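Ribulose bisphosphate carboxylase small chain (Galdieria sulphuraria, PDB 4F0H) probably assembles with the large chain into RuBisCO, which fixes carbon dioxide onto ribulose 1,5-bisphosphate, and stabilises that complex rather than supplying the catalytic residues. Local coordinates at residues G6-L11 against I96-N101; I35-D40 against K73-F78; N77-V82 against V100-H105. All coordinates share one frame; numbering follows the deposited sequence.

Contact 1: G6-L11 against I96-N101; sequences GTFSFL and ISFIVN
I96, S97, F98 and I99 receive T7 and its neighbours along an edge strand: within this chain, strand 93-101 is an outermost strand of the four-stranded antiparallel sheet, and the loop ahead of helix 16-28 lies against it. At I96 the contact is light. CG1 lies anti to the backbone N (chi1 -177°), which carries the terminal CD1 to the F8 ring, where it stands 4.4 Å from F8 CE1. The carbonyl of S97 is the main polar handle. Its oxygen accepts from the backbone of T7 (T7 N to S97 O, 2.8 Å), and the CA of G6 also points a C-H at it, with G6 CA 3.2 Å from S97 O. With no side chain between, and a phi of 108°, G6 brings its CA against F98 and S97. T7 OG1 also lies close, but its hydrogen bond to the backbone of the chain of another protein ties the loop into the assembly. F98 supplies the apolar part: F8 CD1 rests 3.8 Å from F98 CB, and the two rings meet obliquely, centroids 5.8 Å apart and planes at 58°. T7 CG2 sits over the centre of one face of the F8 ring, and Q22 of helix 16-28 touches both aromatic side chains. At I99 a water bridges two backbone donors, accepting from F8 N and from I99 N (3.0 Å from I99 N to the water oxygen). The same water donates to S9 OG, which is itself bonded to Q5 O. Beside it, S9 OG meets the aliphatic I99 CG1 at 3.8 Å.

Contact 2: I35-D40 against K73-F78; sequences IEYTND and KAKSNF
Y37 turns the edge of its ring to the face of F78 in a T-shaped pair, with ring centroids 5.5 Å apart and planes at 85°. The contact joins the end of strand 32-38 to the connection between helix 61-74 and strand 79-86, where a type I beta turn, closed by F78 N to K75 O, runs from K75 to F78. The dense part lies among Y37, N39, K75 and F78. Y37 CD2 comes within 3.7 Å of F78 CD2, and the K75 chain, bent at chi2 (-77°), brings its methylenes over one face of Y37. K75 CD makes an off-centre CH-pi contact there, 4.1 Å from the Y37 ring centroid, and also stands above the rim of one F78 face. The edge of F78 in turn abuts the strand backbone, F78 CD2 lying 3.6 Å from T38 C. N39 runs alongside F78 with its amide plane only 13° from the ring plane, and N39 ND2 approaches F78 CE2 to 3.1 Å. T38 OG1 accepts from D40 N, an ST turn at the end of the strand. Just past the contact, D40 makes a salt bridge to R113 of a second small subunit. Toward N77 the contact is looser and hydrated. On the face of F78 opposite K75 CD, a water sits over the ring centre; it accepts from N39 ND2 at 3.0 Å and donates to N77 O.

Contact 3: N77-V82 against V100-H105; sequences NFYIKV and VNRPKH
P103 points the CD-CG edge of its ring at one face of Y79: its CD stands 3.4 Å from the centroid of the Y79 ring and 12° off the ring normal, a CH-pi contact over the middle of the face. Next to it the two backbones pair in antiparallel fashion. I80 N donates to N101 O at 3.0 Å, while I80 O accepts twice, from V100 N at 2.8 Å and from N101 N at 3.2 Å. The first of these two is nearly straight, with 170° at the hydrogen; the second is more bent, as expected when consecutive amides share one oxygen. The side chains on this pairing are apolar where they meet. V100 splits its two methyls between neighbours: CG1, anti to the carbonyl carbon (chi1 -61°), reaches V82 CG2 at 3.7 Å, whereas V100 CG2 touches I80 CG2 at 3.6 Å. I80 also leans its CG1 and CD1 on the CB of N101. Outside this layer, helix 61-74 backs the pairing: C71 packs on I80, I68 packs on V82, and R72 NH2 bonds to V100 O. On the tyrosine side, the guanidinium of R102 stands almost perpendicular to the Y79 ring, and a water lying in the plane of both groups links them, donating to Y79 OH (3.1 Å) and accepting from R102 NH1. Both ends have further partners: the Y79 hydroxyl is held by E106 OE2 as well as the water, and I3 O, bonded to R102 NH1, helps to place the R102 end of that bridge. V100 and N101 together face the single residue I80, which defines a classic beta bulge, here at the open end of the hairpin formed by strands 79-86 and 93-101.

How the contacts relate
All three contacts gather around the antiparallel sheet ordered 49-50, 32-38, 79-86, 93-101. Contact 3 joins its last two strands; contact 1 adds the N-terminal loop to the outer strand, and contact 2 ties strand 32-38 to the turn before strand 79-86. Centres of contacts 2 and 3 are about 6 Å apart, those of 1 and 3 about 10 Å, and those of 1 and 2 about 14 Å. Along the chain, contact 2 falls between the segments of contact 1; contact 3 begins on its 77-78 end and finishes from 100-101, shared with contact 1. The N-terminal loop, touching another protein's chain, and D40, bridging to a second small subunit, thus lie on parts that pack against or lead out of the same sheet.

Contact 1: G6-L11 against I96-N101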
loop_
_atom_site.group_PDB
_atom_site.type_symbol
_atom_site.label_atom_id
_atom_site.label_comp_id
_atom_site.label_asym_id
_atom_site.label_seq_id
_atom_site.Cartn_x
_atom_site.Cartn_y
_atom_site.Cartn_z
ATOM N N GLY B 6 -31.484 -19.367 26.701
ATOM C CA GLY B 6 -31.671 -20.232 27.866
ATOM C C GLY B 6 -31.613 -21.696 27.461
ATOM O O GLY B 6 -31.983 -22.038 26.353
ATOM N N THR B 7 -31.134 -22.559 28.354
ATOM C CA THR B 7 -30.993 -23.975 28.011
ATOM C C THR B 7 -32.326 -24.713 27.779
ATOM O O THR B 7 -32.365 -25.725 27.045
ATOM C CB THR B 7 -30.224 -24.674 29.118
ATOM O OG1 THR B 7 -29.018 -23.938 29.337
ATOM C CG2 THR B 7 -29.831 -26.064 28.747
ATOM N N PHE B 8 -33.431 -24.262 28.382
ATOM C CA PHE B 8 -34.661 -25.056 28.253
ATOM C C PHE B 8 -35.880 -24.325 27.749
ATOM O O PHE B 8 -37.078 -24.704 28.017
ATOM C CB PHE B 8 -35.028 -25.713 29.569
ATOM C CG PHE B 8 -33.901 -26.493 30.217
ATOM C CD1 PHE B 8 -33.286 -26.012 31.368
ATOM C CD2 PHE B 8 -33.492 -27.686 29.717
ATOM C CE1 PHE B 8 -32.242 -26.772 31.973
ATOM C CE2 PHE B 8 -32.470 -28.411 30.325
ATOM C CZ PHE B 8 -31.874 -27.944 31.450
ATOM N N SER B 9 -35.602 -23.279 26.990
ATOM C CA SER B 9 -36.654 -22.389 26.573
ATOM C C SER B 9 -37.579 -22.973 25.563
ATOM O O SER B 9 -38.649 -22.415 25.362
ATOM C CB SER B 9 -36.069 -21.074 26.066
ATOM O OG SER B 9 -35.648 -20.334 27.250
ATOM N N PHE B 10 -37.191 -24.056 24.901
ATOM C CA PHE B 10 -38.164 -24.760 24.008
ATOM C C PHE B 10 -39.065 -25.718 24.767
ATOM O O PHE B 10 -39.979 -26.334 24.200
ATOM C CB PHE B 10 -37.461 -25.488 22.876
ATOM C CG PHE B 10 -37.400 -24.701 21.609
ATOM C CD1 PHE B 10 -38.103 -25.102 20.503
ATOM C CD2 PHE B 10 -36.595 -23.575 21.522
ATOM C CE1 PHE B 10 -38.006 -24.405 19.290
ATOM C CE2 PHE B 10 -36.482 -22.876 20.311
ATOM C CZ PHE B 10 -37.219 -23.281 19.217
ATOM N N LEU B 11 -38.786 -25.898 26.043
ATOM C CA LEU B 11 -39.728 -26.579 26.920
ATOM C C LEU B 11 -40.778 -25.566 27.509
ATOM O O LEU B 11 -40.569 -24.338 27.443
ATOM C CB LEU B 11 -38.934 -27.315 28.000
ATOM C CG LEU B 11 -37.927 -28.310 27.423
ATOM C CD1 LEU B 11 -37.311 -29.128 28.554
ATOM C CD2 LEU B 11 -38.514 -29.250 26.367
ATOM N N ILE B 96 -24.318 -23.544 32.394
ATOM C CA ILE B 96 -25.744 -23.721 32.247
ATOM C C ILE B 96 -26.380 -22.374 32.585
ATOM O O ILE B 96 -25.856 -21.648 33.472
ATOM C CB ILE B 96 -26.263 -24.841 33.179
ATOM C CG1 ILE B 96 -27.736 -25.087 32.971
ATOM C CG2 ILE B 96 -26.079 -24.492 34.635
ATOM C CD1 ILE B 96 -28.267 -26.240 33.769
ATOM N N SER B 97 -27.468 -22.045 31.900
ATOM C CA SER B 97 -28.187 -20.727 32.085
ATOM C C SER B 97 -29.622 -20.875 31.558
ATOM O O SER B 97 -29.816 -21.120 30.374
ATOM C CB SER B 97 -27.438 -19.640 31.343
ATOM O OG SER B 97 -28.146 -18.424 31.256
ATOM N N PHE B 98 -30.630 -20.804 32.441
ATOM C CA PHE B 98 -31.988 -20.992 31.968
ATOM C C PHE B 98 -32.943 -19.989 32.627
ATOM O O PHE B 98 -32.747 -19.462 33.778
ATOM C CB PHE B 98 -32.433 -22.445 32.215
ATOM C CG PHE B 98 -32.349 -22.839 33.639
ATOM C CD1 PHE B 98 -31.185 -23.377 34.152
ATOM C CD2 PHE B 98 -33.444 -22.661 34.490
ATOM C CE1 PHE B 98 -31.105 -23.743 35.478
ATOM C CE2 PHE B 98 -33.363 -23.018 35.821
ATOM C CZ PHE B 98 -32.169 -23.551 36.317
ATOM N N ILE B 99 -33.995 -19.727 31.888
ATOM C CA ILE B 99 -34.976 -18.779 32.265
ATOM C C ILE B 99 -35.933 -19.384 33.306
ATOM O O ILE B 99 -36.440 -20.508 33.144
ATOM C CB ILE B 99 -35.825 -18.315 31.054
ATOM C CG1 ILE B 99 -34.948 -17.782 29.927
ATOM C CG2 ILE B 99 -36.850 -17.255 31.466
ATOM C CD1 ILE B 99 -34.344 -16.544 30.204
ATOM N N VAL B 100 -36.168 -18.598 34.367
ATOM C CA VAL B 100 -37.118 -18.951 35.474
ATOM C C VAL B 100 -38.207 -17.909 35.658
ATOM O O VAL B 100 -39.092 -18.039 36.526
ATOM C CB VAL B 100 -36.406 -19.120 36.825
ATOM C CG1 VAL B 100 -35.421 -20.208 36.766
ATOM C CG2 VAL B 100 -35.755 -17.775 37.263
ATOM N N ASN B 101 -38.125 -16.833 34.898
ATOM C CA ASN B 101 -39.270 -15.919 34.822
ATOM C C ASN B 101 -39.299 -15.155 33.540
ATOM O O ASN B 101 -38.265 -14.609 33.151
ATOM C CB ASN B 101 -39.177 -14.937 35.969
ATOM C CG ASN B 101 -40.443 -14.139 36.154
ATOM O OD1 ASN B 101 -40.483 -12.949 35.855
ATOM N ND2 ASN B 101 -41.485 -14.781 36.636
HETATM O O HOH W 1 -34.375 -21.590 29.535
#

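Contact 2: I35-D40 against K73-F78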
loop_
_atom_site.group_PDB
_atom_site.type_symbol
_atom_site.label_atom_id
_atom_site.label_comp_id
_atom_site.label_asym_id
_atom_site.label_seq_id
_atom_site.Cartn_x
_atom_site.Cartn_y
_atom_site.Cartn_z
ATOM N N ILE B 35 -28.236 -15.512 40.165
ATOM C CA ILE B 35 -29.578 -15.196 39.728
ATOM C C ILE B 35 -29.460 -13.791 39.085
ATOM O O ILE B 35 -28.958 -12.843 39.722
ATOM C CB ILE B 35 -30.535 -15.119 40.928
ATOM C CG1 ILE B 35 -30.850 -16.493 41.467
ATOM C CG2 ILE B 35 -31.911 -14.459 40.516
ATOM C CD1 ILE B 35 -31.392 -16.433 42.905
ATOM N N GLU B 36 -29.906 -13.633 37.833
ATOM C CA GLU B 36 -29.692 -12.360 37.112
ATOM C C GLU B 36 -31.000 -11.999 36.386
ATOM O O GLU B 36 -31.769 -12.903 35.961
ATOM C CB GLU B 36 -28.596 -12.516 36.101
ATOM C CG GLU B 36 -27.309 -13.150 36.694
ATOM C CD GLU B 36 -26.089 -13.150 35.706
ATOM O OE1 GLU B 36 -24.954 -13.387 36.146
ATOM O OE2 GLU B 36 -26.230 -12.894 34.514
ATOM N N TYR B 37 -31.237 -10.718 36.217
ATOM C CA TYR B 37 -32.506 -10.297 35.667
ATOM C C TYR B 37 -32.360 -9.150 34.665
ATOM O O TYR B 37 -31.437 -8.387 34.723
ATOM C CB TYR B 37 -33.487 -9.927 36.790
ATOM C CG TYR B 37 -33.067 -8.744 37.615
ATOM C CD1 TYR B 37 -32.273 -8.884 38.692
ATOM C CD2 TYR B 37 -33.533 -7.471 37.292
ATOM C CE1 TYR B 37 -31.830 -7.797 39.396
ATOM C CE2 TYR B 37 -33.182 -6.385 38.007
ATOM C CZ TYR B 37 -32.347 -6.571 39.096
ATOM O OH TYR B 37 -31.994 -5.502 39.839
ATOM N N THR B 38 -33.273 -9.028 33.718
ATOM C CA THR B 38 -33.085 -7.927 32.783
ATOM C C THR B 38 -34.393 -7.608 32.126
ATOM O O THR B 38 -35.249 -8.486 32.011
ATOM C CB THR B 38 -32.082 -8.276 31.669
ATOM O OG1 THR B 38 -31.708 -7.041 31.054
ATOM C CG2 THR B 38 -32.739 -9.124 30.575
ATOM N N ASN B 39 -34.557 -6.375 31.649
ATOM C CA ASN B 39 -35.688 -6.053 30.774
ATOM C C ASN B 39 -35.186 -5.412 29.432
ATOM O O ASN B 39 -35.933 -4.773 28.746
ATOM C CB ASN B 39 -36.810 -5.183 31.467
ATOM C CG ASN B 39 -36.329 -3.786 31.924
ATOM O OD1 ASN B 39 -35.282 -3.315 31.539
ATOM N ND2 ASN B 39 -37.096 -3.158 32.859
ATOM N N ASP B 40 -33.909 -5.596 29.078
ATOM C CA ASP B 40 -33.499 -5.404 27.668
ATOM C C ASP B 40 -33.130 -6.808 27.168
ATOM O O ASP B 40 -32.043 -7.318 27.470
ATOM C CB ASP B 40 -32.335 -4.440 27.577
ATOM C CG ASP B 40 -31.694 -4.422 26.201
ATOM O OD1 ASP B 40 -32.237 -5.025 25.270
ATOM O OD2 ASP B 40 -30.658 -3.773 26.036
ATOM N N LYS B 73 -40.690 -11.867 42.959
ATOM C CA LYS B 73 -41.652 -10.932 43.513
ATOM C C LYS B 73 -41.216 -9.508 43.246
ATOM O O LYS B 73 -42.035 -8.668 42.851
ATOM C CB LYS B 73 -41.975 -11.154 45.001
ATOM C CG LYS B 73 -42.082 -12.603 45.401
ATOM C CD LYS B 73 -42.981 -13.484 44.451
ATOM C CE LYS B 73 -42.764 -14.992 44.732
ATOM N NZ LYS B 73 -42.702 -15.885 43.526
ATOM N N ALA B 74 -39.936 -9.220 43.438
ATOM C CA ALA B 74 -39.478 -7.873 43.296
ATOM C C ALA B 74 -39.434 -7.484 41.837
ATOM O O ALA B 74 -39.516 -6.304 41.565
ATOM C CB ALA B 74 -38.114 -7.719 43.874
ATOM N N LYS B 75 -39.245 -8.457 40.922
ATOM C CA LYS B 75 -38.989 -8.155 39.506
ATOM C C LYS B 75 -39.906 -8.968 38.593
ATOM O O LYS B 75 -39.446 -9.582 37.630
ATOM C CB LYS B 75 -37.527 -8.477 39.149
ATOM C CG LYS B 75 -36.481 -7.896 40.061
ATOM C CD LYS B 75 -36.338 -6.459 39.716
ATOM C CE LYS B 75 -35.523 -5.706 40.677
ATOM N NZ LYS B 75 -35.491 -4.335 40.114
ATOM N N SER B 76 -41.206 -9.004 38.893
ATOM C CA SER B 76 -42.047 -10.016 38.289
ATOM C C SER B 76 -42.150 -9.805 36.807
ATOM O O SER B 76 -42.461 -10.768 36.081
ATOM C CB SER B 76 -43.482 -10.024 38.860
ATOM O OG SER B 76 -44.082 -8.736 38.544
ATOM N N ASN B 77 -42.003 -8.565 36.370
ATOM C CA ASN B 77 -42.091 -8.265 34.922
ATOM C C ASN B 77 -40.731 -8.009 34.202
ATOM O O ASN B 77 -40.596 -7.164 33.290
ATOM C CB ASN B 77 -43.055 -7.115 34.703
ATOM C CG ASN B 77 -42.556 -5.863 35.278
ATOM O OD1 ASN B 77 -41.762 -5.865 36.242
ATOM N ND2 ASN B 77 -42.980 -4.753 34.693
ATOM N N PHE B 78 -39.745 -8.764 34.643
ATOM C CA PHE B 78 -38.420 -8.833 34.063
ATOM C C PHE B 78 -38.230 -10.278 33.690
ATOM O O PHE B 78 -38.844 -11.158 34.321
ATOM C CB PHE B 78 -37.410 -8.525 35.162
ATOM C CG PHE B 78 -37.275 -7.045 35.474
ATOM C CD1 PHE B 78 -38.225 -6.408 36.299
ATOM C CD2 PHE B 78 -36.186 -6.299 34.960
ATOM C CE1 PHE B 78 -38.136 -5.021 36.614
ATOM C CE2 PHE B 78 -36.069 -4.895 35.268
ATOM C CZ PHE B 78 -37.069 -4.265 36.104
HETATM O O HOH W 2 -39.803 -4.323 33.144
#

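Contact 3: N77-V82 against V100-H105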
loop_
_atom_site.group_PDB
_atom_site.type_symbol
_atom_site.label_atom_id
_atom_site.label_comp_id
_atom_site.label_asym_id
_atom_site.label_seq_id
_atom_site.Cartn_x
_atom_site.Cartn_y
_atom_site.Cartn_z
ATOM N N ASN B 77 -42.003 -8.565 36.370
ATOM C CA ASN B 77 -42.091 -8.265 34.922
ATOM C C ASN B 77 -40.731 -8.009 34.202
ATOM O O ASN B 77 -40.596 -7.164 33.290
ATOM C CB ASN B 77 -43.055 -7.115 34.703
ATOM C CG ASN B 77 -42.556 -5.863 35.278
ATOM O OD1 ASN B 77 -41.762 -5.865 36.242
ATOM N ND2 ASN B 77 -42.980 -4.753 34.693
ATOM N N PHE B 78 -39.745 -8.764 34.643
ATOM C CA PHE B 78 -38.420 -8.833 34.063
ATOM C C PHE B 78 -38.230 -10.278 33.690
ATOM O O PHE B 78 -38.844 -11.158 34.321
ATOM C CB PHE B 78 -37.410 -8.525 35.162
ATOM C CG PHE B 78 -37.275 -7.045 35.474
ATOM C CD1 PHE B 78 -38.225 -6.408 36.299
ATOM C CD2 PHE B 78 -36.186 -6.299 34.960
ATOM C CE1 PHE B 78 -38.136 -5.021 36.614
ATOM C CE2 PHE B 78 -36.069 -4.895 35.268
ATOM C CZ PHE B 78 -37.069 -4.265 36.104
ATOM N N TYR B 79 -37.362 -10.554 32.715
ATOM C CA TYR B 79 -36.767 -11.916 32.549
ATOM C C TYR B 79 -35.812 -12.111 33.673
ATOM O O TYR B 79 -35.108 -11.129 34.065
ATOM C CB TYR B 79 -35.933 -11.987 31.253
ATOM C CG TYR B 79 -36.812 -12.036 30.048
ATOM C CD1 TYR B 79 -37.257 -13.229 29.531
ATOM C CD2 TYR B 79 -37.247 -10.860 29.455
ATOM C CE1 TYR B 79 -38.148 -13.220 28.480
ATOM C CE2 TYR B 79 -38.107 -10.864 28.382
ATOM C CZ TYR B 79 -38.575 -12.059 27.913
ATOM O OH TYR B 79 -39.418 -12.049 26.772
ATOM N N ILE B 80 -35.735 -13.350 34.162
ATOM C CA ILE B 80 -34.843 -13.746 35.289
ATOM C C ILE B 80 -34.312 -15.089 34.900
ATOM O O ILE B 80 -35.092 -16.008 34.474
ATOM C CB ILE B 80 -35.657 -13.880 36.647
ATOM C CG1 ILE B 80 -36.501 -12.597 36.919
ATOM C CG2 ILE B 80 -34.766 -14.311 37.810
ATOM C CD1 ILE B 80 -37.356 -12.649 38.248
ATOM N N LYS B 81 -32.995 -15.251 35.068
ATOM C CA LYS B 81 -32.351 -16.491 34.775
ATOM C C LYS B 81 -31.458 -16.976 35.878
ATOM O O LYS B 81 -30.975 -16.200 36.717
ATOM C CB LYS B 81 -31.522 -16.412 33.488
ATOM C CG LYS B 81 -30.469 -15.284 33.500
ATOM C CD LYS B 81 -29.675 -15.288 32.207
ATOM C CE LYS B 81 -28.350 -14.524 32.309
ATOM N NZ LYS B 81 -27.972 -14.128 30.923
ATOM N N VAL B 82 -31.199 -18.277 35.846
ATOM C CA VAL B 82 -30.285 -18.827 36.828
ATOM C C VAL B 82 -29.076 -19.265 36.093
ATOM O O VAL B 82 -29.214 -19.828 34.990
ATOM C CB VAL B 82 -30.924 -20.019 37.604
ATOM C CG1 VAL B 82 -29.902 -20.585 38.573
ATOM C CG2 VAL B 82 -32.127 -19.512 38.391
ATOM N N VAL B 100 -36.168 -18.598 34.367
ATOM C CA VAL B 100 -37.118 -18.951 35.474
ATOM C C VAL B 100 -38.207 -17.909 35.658
ATOM O O VAL B 100 -39.092 -18.039 36.526
ATOM C CB VAL B 100 -36.406 -19.120 36.825
ATOM C CG1 VAL B 100 -35.421 -20.208 36.766
ATOM C CG2 VAL B 100 -35.755 -17.775 37.263
ATOM N N ASN B 101 -38.125 -16.833 34.898
ATOM C CA ASN B 101 -39.270 -15.919 34.822
ATOM C C ASN B 101 -39.299 -15.155 33.540
ATOM O O ASN B 101 -38.265 -14.609 33.151
ATOM C CB ASN B 101 -39.177 -14.937 35.969
ATOM C CG ASN B 101 -40.443 -14.139 36.154
ATOM O OD1 ASN B 101 -40.483 -12.949 35.855
ATOM N ND2 ASN B 101 -41.485 -14.781 36.636
ATOM N N ARG B 102 -40.483 -15.049 32.916
ATOM C CA ARG B 102 -40.686 -14.202 31.727
ATOM C C ARG B 102 -41.738 -13.153 31.998
ATOM O O ARG B 102 -42.666 -13.402 32.726
ATOM C CB ARG B 102 -41.203 -15.038 30.553
ATOM C CG ARG B 102 -40.258 -16.131 30.181
ATOM C CD ARG B 102 -40.917 -17.147 29.185
ATOM N NE ARG B 102 -39.887 -18.151 28.904
ATOM C CZ ARG B 102 -38.952 -18.034 27.991
ATOM N NH1 ARG B 102 -38.940 -17.001 27.157
ATOM N NH2 ARG B 102 -38.063 -18.999 27.894
ATOM N N PRO B 103 -41.623 -11.969 31.403
ATOM C CA PRO B 103 -42.770 -11.043 31.476
ATOM C C PRO B 103 -44.020 -11.642 30.783
ATOM O O PRO B 103 -43.934 -12.702 30.151
ATOM C CB PRO B 103 -42.237 -9.785 30.816
ATOM C CG PRO B 103 -41.148 -10.313 29.916
ATOM C CD PRO B 103 -40.484 -11.382 30.690
ATOM N N LYS B 104 -45.203 -11.051 30.993
ATOM C CA LYS B 104 -46.442 -11.722 30.557
ATOM C C LYS B 104 -46.612 -11.646 29.064
ATOM O O LYS B 104 -47.194 -12.531 28.452
ATOM C CB LYS B 104 -47.682 -11.113 31.245
ATOM C CG LYS B 104 -48.049 -11.802 32.565
ATOM C CD LYS B 104 -48.682 -10.827 33.569
ATOM C CE LYS B 104 -48.327 -11.247 35.012
ATOM N NZ LYS B 104 -48.542 -12.734 35.245
ATOM N N HIS B 105 -46.118 -10.576 28.454
ATOM C CA HIS B 105 -46.200 -10.528 26.991
ATOM C C HIS B 105 -44.876 -10.044 26.450
ATOM O O HIS B 105 -44.355 -9.036 26.904
ATOM C CB HIS B 105 -47.345 -9.611 26.533
ATOM C CG HIS B 105 -47.379 -9.405 25.056
ATOM N ND1 HIS B 105 -47.030 -8.206 24.453
ATOM C CD2 HIS B 105 -47.686 -10.260 24.047
ATOM C CE1 HIS B 105 -47.143 -8.330 23.139
ATOM N NE2 HIS B 105 -47.538 -9.563 22.868
HETATM O O HOH W 3 -40.484 -14.855 26.092
#